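PDB 4TPV: hookworm platelet inhibitor 1, which inhibits platelet aggregation and the adhesion of resting platelets to fibrinogen and collagen, possibly by binding platelet integrins. Local coordinates for residues C59-F73 with K130-G143. Residues are numbered along the deposited sequence; the frame is centred on the assembly and turned at random.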
ATOM      1  N   CYS A  59       7.891  12.132 -13.364  1.00 13.88           N
ATOM      2  CA  CYS A  59       8.019  13.281 -12.458  1.00 13.82           C
ATOM      3  C   CYS A  59       6.741  14.099 -12.323  1.00 16.67           C
ATOM      4  O   CYS A  59       6.802  15.311 -12.100  1.00 15.62           O
ATOM      5  CB  CYS A  59       9.164  14.195 -12.903  1.00 15.45           C
ATOM      6  SG  CYS A  59      10.811  13.514 -12.452  1.00 19.14           S
ATOM      7  N   SER A  60       5.594  13.441 -12.460  1.00 15.03           N
ATOM      8  CA  SER A  60       4.316  14.063 -12.129  1.00 14.42           C
ATOM      9  C   SER A  60       4.179  14.164 -10.606  1.00 11.97           C
ATOM     10  O   SER A  60       4.763  13.362  -9.874  1.00 14.51           O
ATOM     11  CB  SER A  60       3.147  13.263 -12.715  1.00 14.22           C
ATOM     12  OG  SER A  60       1.916  13.903 -12.426  1.00 16.92           O
ATOM     13  N   GLU A  61       3.429  15.155 -10.120  1.00 12.75           N
ATOM     14  CA  GLU A  61       3.161  15.233  -8.692  1.00 16.58           C
ATOM     15  C   GLU A  61       1.812  14.630  -8.338  1.00 16.31           C
ATOM     16  O   GLU A  61       1.435  14.614  -7.166  1.00 18.73           O
ATOM     17  CB  GLU A  61       3.233  16.684  -8.199  1.00 19.76           C
ATOM     18  CG  GLU A  61       4.635  17.276  -8.293  1.00 21.37           C
ATOM     19  CD  GLU A  61       4.798  18.582  -7.541  1.00 34.51           C
ATOM     20  OE1 GLU A  61       3.804  19.079  -6.965  1.00 38.14           O
ATOM     21  OE2 GLU A  61       5.933  19.107  -7.524  1.00 38.07           O
ATOM     22  N   GLU A  62       1.106  14.125  -9.349  1.00 13.98           N
ATOM     23  CA  GLU A  62      -0.216  13.507  -9.168  1.00 13.20           C
ATOM     24  C   GLU A  62      -0.189  12.041  -9.614  1.00 11.22           C
ATOM     25  O   GLU A  62       0.587  11.691 -10.517  1.00 16.02           O
ATOM     26  CB  GLU A  62      -1.275  14.262  -9.971  1.00 21.09           C
ATOM     27  CG  GLU A  62      -1.395  15.735  -9.639  1.00 32.77           C
ATOM     28  CD  GLU A  62      -2.031  15.973  -8.285  1.00 42.59           C
ATOM     29  OE1 GLU A  62      -2.558  14.998  -7.695  1.00 41.73           O
ATOM     30  OE2 GLU A  62      -2.003  17.132  -7.811  1.00 45.61           O
ATOM     31  N   PRO A  63      -1.050  11.187  -9.026  1.00 11.60           N
ATOM     32  CA  PRO A  63      -1.147   9.795  -9.501  1.00 13.47           C
ATOM     33  C   PRO A  63      -1.656   9.714 -10.933  1.00 17.67           C
ATOM     34  O   PRO A  63      -2.510  10.515 -11.321  1.00 18.10           O
ATOM     35  CB  PRO A  63      -2.165   9.130  -8.564  1.00 14.80           C
ATOM     36  CG  PRO A  63      -2.520  10.129  -7.529  1.00 18.31           C
ATOM     37  CD  PRO A  63      -1.982  11.487  -7.923  1.00 13.84           C
ATOM     38  N   SER A  64      -1.154   8.746 -11.692  1.00 11.65           N
ATOM     39  CA  SER A  64      -1.554   8.578 -13.079  1.00 11.73           C
ATOM     40  C   SER A  64      -2.599   7.471 -13.284  1.00 12.97           C
ATOM     41  O   SER A  64      -3.104   7.297 -14.393  1.00 16.73           O
ATOM     42  CB  SER A  64      -0.327   8.281 -13.949  1.00 20.55           C
ATOM     43  OG  SER A  64       0.281   7.068 -13.557  1.00 24.00           O
ATOM     44  N   SER A  65      -2.916   6.726 -12.222  1.00 11.92           N
ATOM     45  CA  SER A  65      -3.926   5.659 -12.260  1.00  9.18           C
ATOM     46  C   SER A  65      -4.472   5.440 -10.859  1.00  8.62           C
ATOM     47  O   SER A  65      -3.875   5.947  -9.890  1.00 10.48           O
ATOM     48  CB  SER A  65      -3.329   4.357 -12.801  1.00 13.95           C
ATOM     49  OG  SER A  65      -2.411   3.803 -11.864  1.00 18.24           O
ATOM     50  N   GLU A  66      -5.566   4.683 -10.727  1.00  8.23           N
ATOM     51  CA  GLU A  66      -6.185   4.524  -9.392  1.00  8.37           C
ATOM     52  C   GLU A  66      -5.275   3.786  -8.396  1.00 10.57           C
ATOM     53  O   GLU A  66      -5.366   4.013  -7.168  1.00 10.05           O
ATOM     54  CB  GLU A  66      -7.540   3.804  -9.483  1.00  9.23           C
ATOM     55  CG  GLU A  66      -8.671   4.642 -10.074  1.00 10.13           C
ATOM     56  CD  GLU A  66      -9.066   5.813  -9.184  1.00 11.04           C
ATOM     57  OE1 GLU A  66      -8.871   5.740  -7.947  1.00 12.76           O
ATOM     58  OE2 GLU A  66      -9.584   6.812  -9.730  1.00 14.62           O
ATOM     59  N   GLU A  67      -4.396   2.916  -8.900  1.00  8.07           N
ATOM     60  CA  GLU A  67      -3.567   2.103  -8.004  1.00  8.45           C
ATOM     61  C   GLU A  67      -2.160   2.697  -7.756  1.00  8.67           C
ATOM     62  O   GLU A  67      -1.240   2.004  -7.323  1.00 10.13           O
ATOM     63  CB  GLU A  67      -3.450   0.667  -8.546  1.00  9.32           C
ATOM     64  CG  GLU A  67      -4.286  -0.387  -7.774  1.00  8.28           C
ATOM     65  CD  GLU A  67      -5.798  -0.269  -7.962  1.00 11.29           C
ATOM     66  OE1 GLU A  67      -6.246   0.262  -8.994  1.00 12.23           O
ATOM     67  OE2 GLU A  67      -6.551  -0.735  -7.083  1.00 10.73           O
ATOM     68  N   GLU A  68      -2.018   3.997  -7.958  1.00  9.13           N
ATOM     69  CA  GLU A  68      -0.758   4.664  -7.680  1.00  8.82           C
ATOM     70  C   GLU A  68      -0.872   5.696  -6.549  1.00  8.51           C
ATOM     71  O   GLU A  68      -1.829   6.474  -6.483  1.00  9.55           O
ATOM     72  CB  GLU A  68      -0.244   5.345  -8.934  1.00  8.62           C
ATOM     73  CG  GLU A  68       1.094   6.014  -8.740  1.00 10.52           C
ATOM     74  CD  GLU A  68       1.650   6.506 -10.045  1.00 18.13           C
ATOM     75  OE1 GLU A  68       1.189   7.552 -10.518  1.00 18.46           O
ATOM     76  OE2 GLU A  68       2.525   5.817 -10.617  1.00 21.83           O
ATOM     77  N   ASN A  69       0.116   5.679  -5.656  1.00  7.69           N
ATOM     78  CA  ASN A  69       0.297   6.739  -4.657  1.00  8.18           C
ATOM     79  C   ASN A  69       1.546   7.552  -4.981  1.00  8.75           C
ATOM     80  O   ASN A  69       2.560   6.981  -5.399  1.00  7.58           O
ATOM     81  CB  ASN A  69       0.428   6.152  -3.244  1.00  8.26           C
ATOM     82  CG  ASN A  69      -0.899   5.753  -2.632  1.00  7.34           C
ATOM     83  OD1 ASN A  69      -1.951   5.872  -3.248  1.00  8.82           O
ATOM     84  ND2 ASN A  69      -0.843   5.265  -1.395  1.00  7.85           N
ATOM     85  N   VAL A  70       1.490   8.870  -4.792  1.00  8.93           N
ATOM     86  CA  VAL A  70       2.650   9.726  -4.994  1.00 11.32           C
ATOM     87  C   VAL A  70       2.855  10.627  -3.800  1.00 13.44           C
ATOM     88  O   VAL A  70       1.883  11.102  -3.198  1.00 13.04           O
ATOM     89  CB  VAL A  70       2.498  10.586  -6.271  1.00 10.93           C
ATOM     90  CG1 VAL A  70       3.766  11.417  -6.544  1.00 17.25           C
ATOM     91  CG2 VAL A  70       2.177   9.694  -7.453  1.00 12.23           C
ATOM     92  N   ASP A  71       4.121  10.829  -3.440  1.00  8.48           N
ATOM     93  CA  ASP A  71       4.478  11.840  -2.454  1.00  8.92           C
ATOM     94  C   ASP A  71       5.665  12.632  -2.948  1.00 11.63           C
ATOM     95  O   ASP A  71       6.540  12.078  -3.606  1.00 12.16           O
ATOM     96  CB  ASP A  71       4.790  11.189  -1.116  1.00  8.85           C
ATOM     97  CG  ASP A  71       4.895  12.196   0.020  1.00 15.65           C
ATOM     98  OD1 ASP A  71       4.277  13.285  -0.052  1.00 16.29           O
ATOM     99  OD2 ASP A  71       5.608  11.875   0.993  1.00 17.49           O
ATOM    100  N   VAL A  72       5.690  13.929  -2.647  1.00  9.27           N
ATOM    101  CA  VAL A  72       6.724  14.820  -3.132  1.00 10.68           C
ATOM    102  C   VAL A  72       7.238  15.669  -1.970  1.00 11.09           C
ATOM    103  O   VAL A  72       6.449  16.328  -1.291  1.00 14.80           O
ATOM    104  CB  VAL A  72       6.206  15.761  -4.256  1.00 11.39           C
ATOM    105  CG1 VAL A  72       7.307  16.719  -4.713  1.00 16.66           C
ATOM    106  CG2 VAL A  72       5.659  14.958  -5.428  1.00 12.52           C
ATOM    107  N   PHE A  73       8.556  15.689  -1.757  1.00 12.23           N
ATOM    108  CA  PHE A  73       9.138  16.508  -0.678  1.00 12.45           C
ATOM    109  C   PHE A  73      10.609  16.803  -0.887  1.00 15.48           C
ATOM    110  O   PHE A  73      11.267  16.167  -1.699  1.00 15.38           O
ATOM    111  CB  PHE A  73       8.972  15.826   0.694  1.00 14.03           C
ATOM    112  CG  PHE A  73       9.476  14.402   0.735  1.00 13.96           C
ATOM    113  CD1 PHE A  73      10.822  14.135   0.919  1.00 14.02           C
ATOM    114  CD2 PHE A  73       8.598  13.333   0.580  1.00 13.45           C
ATOM    115  CE1 PHE A  73      11.285  12.814   0.959  1.00 12.87           C
ATOM    116  CE2 PHE A  73       9.052  12.020   0.614  1.00 13.45           C
ATOM    117  CZ  PHE A  73      10.396  11.762   0.799  1.00 13.33           C
ATOM    118  N   LYS A 130      13.573  17.755  -5.956  1.00 14.71           N
ATOM    119  CA  LYS A 130      12.608  17.197  -5.012  1.00 15.70           C
ATOM    120  C   LYS A 130      12.569  15.679  -5.102  1.00 15.92           C
ATOM    121  O   LYS A 130      12.662  15.119  -6.188  1.00 16.89           O
ATOM    122  CB  LYS A 130      11.200  17.739  -5.272  1.00 16.85           C
ATOM    123  CG  LYS A 130      11.084  19.243  -5.207  1.00 26.46           C
ATOM    124  CD  LYS A 130       9.662  19.691  -5.483  1.00 34.72           C
ATOM    125  CE  LYS A 130       9.572  21.209  -5.571  1.00 42.44           C
ATOM    126  NZ  LYS A 130      10.355  21.771  -6.714  1.00 42.66           N
ATOM    127  N   THR A 131      12.381  15.020  -3.967  1.00 11.32           N
ATOM    128  CA  THR A 131      12.216  13.565  -3.955  1.00  9.91           C
ATOM    129  C   THR A 131      10.772  13.222  -4.271  1.00 15.14           C
ATOM    130  O   THR A 131       9.861  13.783  -3.683  1.00 12.33           O
ATOM    131  CB  THR A 131      12.626  12.973  -2.602  1.00 12.16           C
ATOM    132  OG1 THR A 131      13.988  13.331  -2.331  1.00 14.78           O
ATOM    133  CG2 THR A 131      12.481  11.451  -2.592  1.00 13.51           C
ATOM    134  N   HIS A 132      10.576  12.324  -5.230  1.00 11.54           N
ATOM    135  CA  HIS A 132       9.267  11.735  -5.488  1.00 10.85           C
ATOM    136  C   HIS A 132       9.311  10.291  -5.040  1.00 12.87           C
ATOM    137  O   HIS A 132      10.212   9.541  -5.405  1.00 12.10           O
ATOM    138  CB  HIS A 132       8.874  11.782  -6.972  1.00 11.86           C
ATOM    139  CG  HIS A 132       8.555  13.154  -7.496  1.00  9.73           C
ATOM    140  ND1 HIS A 132       7.641  13.359  -8.503  1.00 14.21           N
ATOM    141  CD2 HIS A 132       9.015  14.381  -7.145  1.00 12.43           C
ATOM    142  CE1 HIS A 132       7.559  14.652  -8.766  1.00 15.60           C
ATOM    143  NE2 HIS A 132       8.376  15.296  -7.952  1.00 13.48           N
ATOM    144  N   VAL A 133       8.341   9.918  -4.221  1.00  9.50           N
ATOM    145  CA  VAL A 133       8.162   8.544  -3.825  1.00  8.21           C
ATOM    146  C   VAL A 133       6.870   8.079  -4.466  1.00 11.97           C
ATOM    147  O   VAL A 133       5.843   8.762  -4.350  1.00 11.26           O
ATOM    148  CB  VAL A 133       8.064   8.395  -2.304  1.00  9.75           C
ATOM    149  CG1 VAL A 133       7.828   6.932  -1.943  1.00 12.21           C
ATOM    150  CG2 VAL A 133       9.318   8.939  -1.637  1.00 10.33           C
ATOM    151  N   VAL A 134       6.910   6.940  -5.153  1.00  9.45           N
ATOM    152  CA  VAL A 134       5.716   6.377  -5.800  1.00  8.22           C
ATOM    153  C   VAL A 134       5.571   4.927  -5.398  1.00 10.63           C
ATOM    154  O   VAL A 134       6.540   4.166  -5.458  1.00 10.79           O
ATOM    155  CB  VAL A 134       5.806   6.461  -7.350  1.00  8.22           C
ATOM    156  CG1 VAL A 134       4.679   5.681  -7.991  1.00  8.11           C
ATOM    157  CG2 VAL A 134       5.835   7.914  -7.814  1.00 13.13           C
ATOM    158  N   CYS A 135       4.372   4.542  -4.979  1.00  8.17           N
ATOM    159  CA  CYS A 135       4.076   3.143  -4.752  1.00  8.25           C
ATOM    160  C   CYS A 135       2.912   2.728  -5.641  1.00 10.37           C
ATOM    161  O   CYS A 135       1.961   3.484  -5.839  1.00  9.93           O
ATOM    162  CB  CYS A 135       3.747   2.870  -3.286  1.00  7.19           C
ATOM    163  SG  CYS A 135       5.139   2.998  -2.122  1.00 10.04           S
ATOM    164  N   GLN A 136       3.028   1.526  -6.188  1.00  8.21           N
ATOM    165  CA  GLN A 136       2.011   0.931  -7.029  1.00  7.53           C
ATOM    166  C   GLN A 136       1.456  -0.281  -6.301  1.00  7.63           C
ATOM    167  O   GLN A 136       2.200  -1.033  -5.652  1.00  8.21           O
ATOM    168  CB  GLN A 136       2.602   0.533  -8.401  1.00 10.73           C
ATOM    169  CG  GLN A 136       3.021   1.726  -9.249  1.00 12.84           C
ATOM    170  CD  GLN A 136       1.918   2.203 -10.164  1.00 19.18           C
ATOM    171  OE1 GLN A 136       0.822   1.634 -10.186  1.00 21.04           O
ATOM    172  NE2 GLN A 136       2.197   3.258 -10.932  1.00 16.11           N
ATOM    173  N   TYR A 137       0.141  -0.457  -6.386  1.00  7.37           N
ATOM    174  CA  TYR A 137      -0.533  -1.522  -5.662  1.00 11.29           C
ATOM    175  C   TYR A 137      -1.255  -2.482  -6.595  1.00  8.65           C
ATOM    176  O   TYR A 137      -1.532  -2.169  -7.770  1.00  9.46           O
ATOM    177  CB  TYR A 137      -1.521  -0.913  -4.656  1.00  9.35           C
ATOM    178  CG  TYR A 137      -0.851   0.057  -3.705  1.00  8.25           C
ATOM    179  CD1 TYR A 137      -0.216  -0.390  -2.557  1.00 11.34           C
ATOM    180  CD2 TYR A 137      -0.802   1.423  -3.992  1.00  7.03           C
ATOM    181  CE1 TYR A 137       0.434   0.512  -1.684  1.00 13.04           C
ATOM    182  CE2 TYR A 137      -0.161   2.320  -3.133  1.00  9.35           C
ATOM    183  CZ  TYR A 137       0.441   1.859  -1.972  1.00  8.85           C
ATOM    184  OH  TYR A 137       1.062   2.757  -1.123  1.00  9.30           O
ATOM    185  N   GLY A 138      -1.568  -3.664  -6.070  1.00  8.17           N
ATOM    186  CA  GLY A 138      -2.333  -4.647  -6.825  1.00  9.98           C
ATOM    187  C   GLY A 138      -3.055  -5.628  -5.919  1.00 11.12           C
ATOM    188  O   GLY A 138      -2.747  -5.728  -4.734  1.00 11.06           O
ATOM    189  N   PRO A 139      -4.060  -6.334  -6.463  1.00 10.64           N
ATOM    190  CA  PRO A 139      -4.526  -6.159  -7.842  1.00  9.17           C
ATOM    191  C   PRO A 139      -5.381  -4.917  -8.015  1.00 11.71           C
ATOM    192  O   PRO A 139      -5.755  -4.255  -7.044  1.00 14.24           O
ATOM    193  CB  PRO A 139      -5.362  -7.427  -8.105  1.00 14.23           C
ATOM    194  CG  PRO A 139      -5.488  -8.140  -6.783  1.00 23.15           C
ATOM    195  CD  PRO A 139      -4.892  -7.282  -5.710  1.00 15.53           C
ATOM    196  N   GLU A 140      -5.694  -4.587  -9.259  1.00 13.20           N
ATOM    197  CA  GLU A 140      -6.511  -3.408  -9.516  1.00 11.25           C
ATOM    198  C   GLU A 140      -7.951  -3.577  -9.031  1.00 15.11           C
ATOM    199  O   GLU A 140      -8.629  -4.552  -9.362  1.00 18.46           O
ATOM    200  CB  GLU A 140      -6.494  -3.072 -11.007  1.00 19.39           C
ATOM    201  CG  GLU A 140      -5.142  -2.595 -11.513  1.00 27.61           C
ATOM    202  CD  GLU A 140      -5.127  -2.399 -13.021  1.00 42.62           C
ATOM    203  OE1 GLU A 140      -6.138  -2.735 -13.680  1.00 48.72           O
ATOM    204  OE2 GLU A 140      -4.104  -1.911 -13.546  1.00 48.54           O
ATOM    205  N   ALA A 141      -8.411  -2.604  -8.252  1.00 10.37           N
ATOM    206  CA  ALA A 141      -9.715  -2.680  -7.611  1.00 11.99           C
ATOM    207  C   ALA A 141     -10.271  -1.305  -7.234  1.00 13.10           C
ATOM    208  O   ALA A 141     -11.481  -1.123  -7.200  1.00 13.97           O
ATOM    209  CB  ALA A 141      -9.627  -3.555  -6.364  1.00 13.06           C
ATOM    210  N   LYS A 142      -9.398  -0.348  -6.926  1.00  9.41           N
ATOM    211  CA  LYS A 142      -9.824   0.950  -6.399  1.00 11.34           C
ATOM    212  C   LYS A 142     -10.568   1.787  -7.453  1.00 11.06           C
ATOM    213  O   LYS A 142     -10.218   1.788  -8.629  1.00 12.21           O
ATOM    214  CB  LYS A 142      -8.616   1.719  -5.864  1.00  7.71           C
ATOM    215  CG  LYS A 142      -8.866   3.176  -5.417  1.00  7.75           C
ATOM    216  CD  LYS A 142      -7.638   3.647  -4.615  1.00  8.40           C
ATOM    217  CE  LYS A 142      -7.505   5.179  -4.510  1.00 10.68           C
ATOM    218  NZ  LYS A 142      -7.112   5.820  -5.812  1.00 10.26           N
ATOM    219  N   GLY A 143     -11.602   2.500  -7.025  1.00  9.92           N
ATOM    220  CA  GLY A 143     -12.379   3.325  -7.930  1.00 11.46           C
ATOM    221  C   GLY A 143     -13.408   4.133  -7.164  1.00 10.12           C
ATOM    222  O   GLY A 143     -13.861   3.709  -6.094  1.00 11.17           O
TER
HETATM  223  O   HOH W   1       7.066  11.148  -9.815  1.00 13.16           O
HETATM  224  O   HOH W   2       8.330  17.950  -8.166  1.00 28.73           O
HETATM  225  O   HOH W   3       0.206   4.699 -12.648  1.00 21.96           O
HETATM  226  O   HOH W   4      -8.625   0.229 -10.254  1.00 14.72           O
HETATM  227  O   HOH W   5      14.493  15.475  -1.092  1.00 33.24           O
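Glu67 reaches across to the chain that follows strand 130-138 and buries its carboxylate against the backbone there. Glu67 OE2 takes the Lys142 N-H almost straight on its syn lone pair, 2.9 Å from Lys142 N, and the Ala141 N-H from above the carboxylate plane; His117 is a third partner of OE2. A bend at chi2 (70°) turns the carboxylate toward these amides, while a water joins OE1 to Lys142 O. Next to it, Lys142 crosses Glu66 at about a right angle, and its NZ grips that residue twice, by a salt bridge to Glu66 OE1 (2.8 Å) and a hydrogen bond to Glu66 O in the carbonyl plane. From here strands 68-73 and 130-138 run antiparallel, with hydrogen-bonded pairs Asn69–Cys135, Asp71–Val133 and Phe73–Thr131.

On the face carrying Val70 and Val134, whose CG2 methyls touch, Val72 sets its CG2 over the centre of the His132 imidazole, a CH-pi contact 3.7 Å from the centroid. The ring's nitrogens meet two waters in its plane: one links ND1 to Ser60 O, the other NE2 to Glu61 OE2. Farther along, the aliphatic part of Glu68 lies against Val134 CG1; its OE2 is hydrogen-bonded to Ser55 and its OE1 accepts the Ser64 N-H.

The other face bears Asn69, whose amide is turned 67° from the Tyr137 ring, with CG 3.5 Å from Tyr137 CE2. Asn111 and Asn108 hold this amide, and the Tyr137 hydroxyl bonds His23. Phe73, its CG between backbone N and carbonyl carbon (chi1 52°), brings its ring across Thr131, whose carbonyl oxygen lies over one face, and Phe73 CE2 comes within 3.8 Å of Val133 CG2. Strand 68-73 is the outermost strand on this side of the central sheet, which lies between helices in the alpha-beta-alpha sandwich of the CAP superfamily.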